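Local coordinates for protein lantibiotic dehydratase (Microbispora corallina, PDB 5EHK) that probably uses glutamyl-tRNA to glutamylate and dehydrate serine and threonine side chains of a precursor peptide in biosynthesis of the lantibiotic NAI-107, at residues F12-P17 / G148-R153. Numbering follows the deposited sequence.
Sequences FMVRTP and GVSGGR
Antiparallel strand pairing joins residues 12-17, near the N terminus of this lantibiotic dehydratase, to residues 148-153; the axes of these segments approach to 4.7 Å, with N-to-C directions 144° apart. Residues 148-153 also bond through their backbone to strand 366-379 and residues 12-17 to strand 785-792, so each strand is flanked on both sides. The register is clearest from Val14 to Thr16. Val14 and Ser150 exchange N-H...O bonds, Ser150 N meeting Val14 O at 3.0 Å on a lone pair; Thr16 and Gly148 form the next hydrogen-bonded pair, each N donating to the other's O. Between them, Val149 CA lies 3.0 Å from Val14 O, a CA-H...O contact.

Beyond CB, Met13 CG lies anti to the backbone N (chi1 -166°) and approaches Val149 CB and Ser150 O; SD then rests 3.6 Å from Val149 CG1. The bend at chi3 keeps CE beside that same methyl, and the two side chains cross obliquely.

On the Val14 face, Phe12 CG takes the crowded position between N and the carbonyl carbon (chi1 52°), laying the ring over the side-chain-free backbone of Gly152, with CE1 3.5 Å from Gly152 CA. Arg153 N stands over the same ring face, toward its rim, 3.5 Å from Phe12 CZ.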
ATOM      1  N   PHE A  12      35.719  24.722   9.024  1.00 31.14           N
ATOM      2  CA  PHE A  12      34.997  23.884   8.089  1.00 25.51           C
ATOM      3  C   PHE A  12      35.988  23.142   7.231  1.00 26.77           C
ATOM      4  O   PHE A  12      37.154  23.493   7.222  1.00 33.52           O
ATOM      5  CB  PHE A  12      34.010  24.697   7.236  1.00 26.87           C
ATOM      6  CG  PHE A  12      34.610  25.898   6.549  1.00 33.10           C
ATOM      7  CD1 PHE A  12      35.512  25.746   5.497  1.00 33.66           C
ATOM      8  CD2 PHE A  12      34.235  27.181   6.924  1.00 29.98           C
ATOM      9  CE1 PHE A  12      36.043  26.843   4.855  1.00 29.11           C
ATOM     10  CE2 PHE A  12      34.763  28.280   6.285  1.00 29.06           C
ATOM     11  CZ  PHE A  12      35.671  28.108   5.251  1.00 29.83           C
ATOM     12  N   MET A  13      35.543  22.084   6.553  1.00 27.31           N
ATOM     13  CA  MET A  13      36.435  21.308   5.697  1.00 26.55           C
ATOM     14  C   MET A  13      36.223  21.709   4.246  1.00 25.94           C
ATOM     15  O   MET A  13      35.162  22.201   3.888  1.00 27.45           O
ATOM     16  CB  MET A  13      36.233  19.801   5.882  1.00 26.58           C
ATOM     17  CG  MET A  13      37.342  18.948   5.271  1.00 27.05           C
ATOM     18  SD  MET A  13      37.047  17.160   5.230  1.00 33.89           S
ATOM     19  CE  MET A  13      35.807  17.025   3.937  1.00 25.98           C
ATOM     20  N   VAL A  14      37.241  21.510   3.420  1.00 27.95           N
ATOM     21  CA  VAL A  14      37.177  21.876   2.016  1.00 26.48           C
ATOM     22  C   VAL A  14      37.565  20.648   1.244  1.00 29.06           C
ATOM     23  O   VAL A  14      38.518  19.966   1.627  1.00 28.18           O
ATOM     24  CB  VAL A  14      38.177  22.991   1.674  1.00 22.79           C
ATOM     25  CG1 VAL A  14      38.087  23.341   0.203  1.00 25.57           C
ATOM     26  CG2 VAL A  14      37.912  24.213   2.535  1.00 26.71           C
ATOM     27  N   ARG A  15      36.789  20.325   0.211  1.00 26.88           N
ATOM     28  CA  ARG A  15      37.143  19.257  -0.718  1.00 24.69           C
ATOM     29  C   ARG A  15      37.519  19.929  -2.012  1.00 27.53           C
ATOM     30  O   ARG A  15      36.855  20.881  -2.422  1.00 34.40           O
ATOM     31  CB  ARG A  15      35.964  18.326  -1.001  1.00 27.56           C
ATOM     32  CG  ARG A  15      35.086  17.940   0.172  1.00 25.59           C
ATOM     33  CD  ARG A  15      33.991  16.991  -0.308  1.00 29.72           C
ATOM     34  NE  ARG A  15      33.181  16.472   0.788  1.00 30.56           N
ATOM     35  CZ  ARG A  15      31.895  16.771   0.956  1.00 31.21           C
ATOM     36  NH1 ARG A  15      31.268  17.575   0.098  1.00 31.30           N
ATOM     37  NH2 ARG A  15      31.236  16.272   1.982  1.00 29.06           N
ATOM     38  N   THR A  16      38.572  19.460  -2.663  1.00 28.23           N
ATOM     39  CA  THR A  16      39.009  20.091  -3.904  1.00 26.33           C
ATOM     40  C   THR A  16      39.905  19.200  -4.769  1.00 27.22           C
ATOM     41  O   THR A  16      40.650  18.379  -4.238  1.00 29.13           O
ATOM     42  CB  THR A  16      39.688  21.429  -3.578  1.00 38.40           C
ATOM     43  OG1 THR A  16      38.816  22.495  -3.978  1.00 47.17           O
ATOM     44  CG2 THR A  16      41.063  21.569  -4.254  1.00 39.43           C
ATOM     45  N   PRO A  17      39.831  19.348  -6.105  1.00 26.05           N
ATOM     46  CA  PRO A  17      40.749  18.567  -6.948  1.00 30.61           C
ATOM     47  C   PRO A  17      42.160  19.179  -7.026  1.00 30.89           C
ATOM     48  O   PRO A  17      42.318  20.366  -6.749  1.00 29.69           O
ATOM     49  CB  PRO A  17      40.065  18.610  -8.322  1.00 28.85           C
ATOM     50  CG  PRO A  17      39.307  19.896  -8.317  1.00 24.80           C
ATOM     51  CD  PRO A  17      38.884  20.151  -6.899  1.00 21.20           C
ATOM     52  N   GLY A 148      41.290  16.037  -2.714  1.00 21.40           N
ATOM     53  CA  GLY A 148      41.562  15.913  -1.303  1.00 20.81           C
ATOM     54  C   GLY A 148      40.997  17.040  -0.479  1.00 24.59           C
ATOM     55  O   GLY A 148      40.191  17.820  -0.984  1.00 24.12           O
ATOM     56  N   VAL A 149      41.447  17.146   0.774  1.00 24.79           N
ATOM     57  CA  VAL A 149      40.805  18.029   1.752  1.00 28.29           C
ATOM     58  C   VAL A 149      41.761  19.075   2.336  1.00 31.87           C
ATOM     59  O   VAL A 149      42.981  18.920   2.249  1.00 37.51           O
ATOM     60  CB  VAL A 149      40.205  17.224   2.932  1.00 26.07           C
ATOM     61  CG1 VAL A 149      39.148  16.261   2.420  1.00 20.48           C
ATOM     62  CG2 VAL A 149      41.292  16.444   3.640  1.00 28.22           C
ATOM     63  N   SER A 150      41.205  20.126   2.939  1.00 27.60           N
ATOM     64  CA  SER A 150      42.011  21.130   3.638  1.00 23.47           C
ATOM     65  C   SER A 150      41.190  21.917   4.665  1.00 27.36           C
ATOM     66  O   SER A 150      39.953  22.015   4.565  1.00 23.18           O
ATOM     67  CB  SER A 150      42.642  22.117   2.652  1.00 32.16           C
ATOM     68  OG  SER A 150      41.662  22.914   1.999  1.00 36.12           O
ATOM     69  N   GLY A 151      41.889  22.472   5.656  1.00 26.97           N
ATOM     70  CA  GLY A 151      41.279  23.358   6.641  1.00 26.46           C
ATOM     71  C   GLY A 151      40.764  24.682   6.070  1.00 27.54           C
ATOM     72  O   GLY A 151      41.211  25.151   5.018  1.00 30.27           O
ATOM     73  N   GLY A 152      39.795  25.276   6.758  1.00 26.69           N
ATOM     74  CA  GLY A 152      39.205  26.534   6.342  1.00 26.65           C
ATOM     75  C   GLY A 152      38.561  27.170   7.552  1.00 29.13           C
ATOM     76  O   GLY A 152      38.285  26.496   8.526  1.00 31.66           O
ATOM     77  N   ARG A 153      38.296  28.464   7.498  1.00 34.65           N
ATOM     78  CA  ARG A 153      37.783  29.144   8.674  1.00 29.89           C
ATOM     79  C   ARG A 153      36.934  30.327   8.291  1.00 29.97           C
ATOM     80  O   ARG A 153      37.149  30.956   7.260  1.00 31.53           O
ATOM     81  CB  ARG A 153      38.966  29.615   9.513  1.00 42.72           C
ATOM     82  CG  ARG A 153      38.618  30.388  10.766  1.00 50.11           C
ATOM     83  CD  ARG A 153      39.890  30.774  11.463  1.00 47.52           C
ATOM     84  NE  ARG A 153      40.589  29.546  11.820  1.00 51.80           N
ATOM     85  CZ  ARG A 153      40.396  28.871  12.948  1.00 52.01           C
ATOM     86  NH1 ARG A 153      39.530  29.316  13.856  1.00 46.94           N
ATOM     87  NH2 ARG A 153      41.082  27.757  13.168  1.00 56.27           N
TER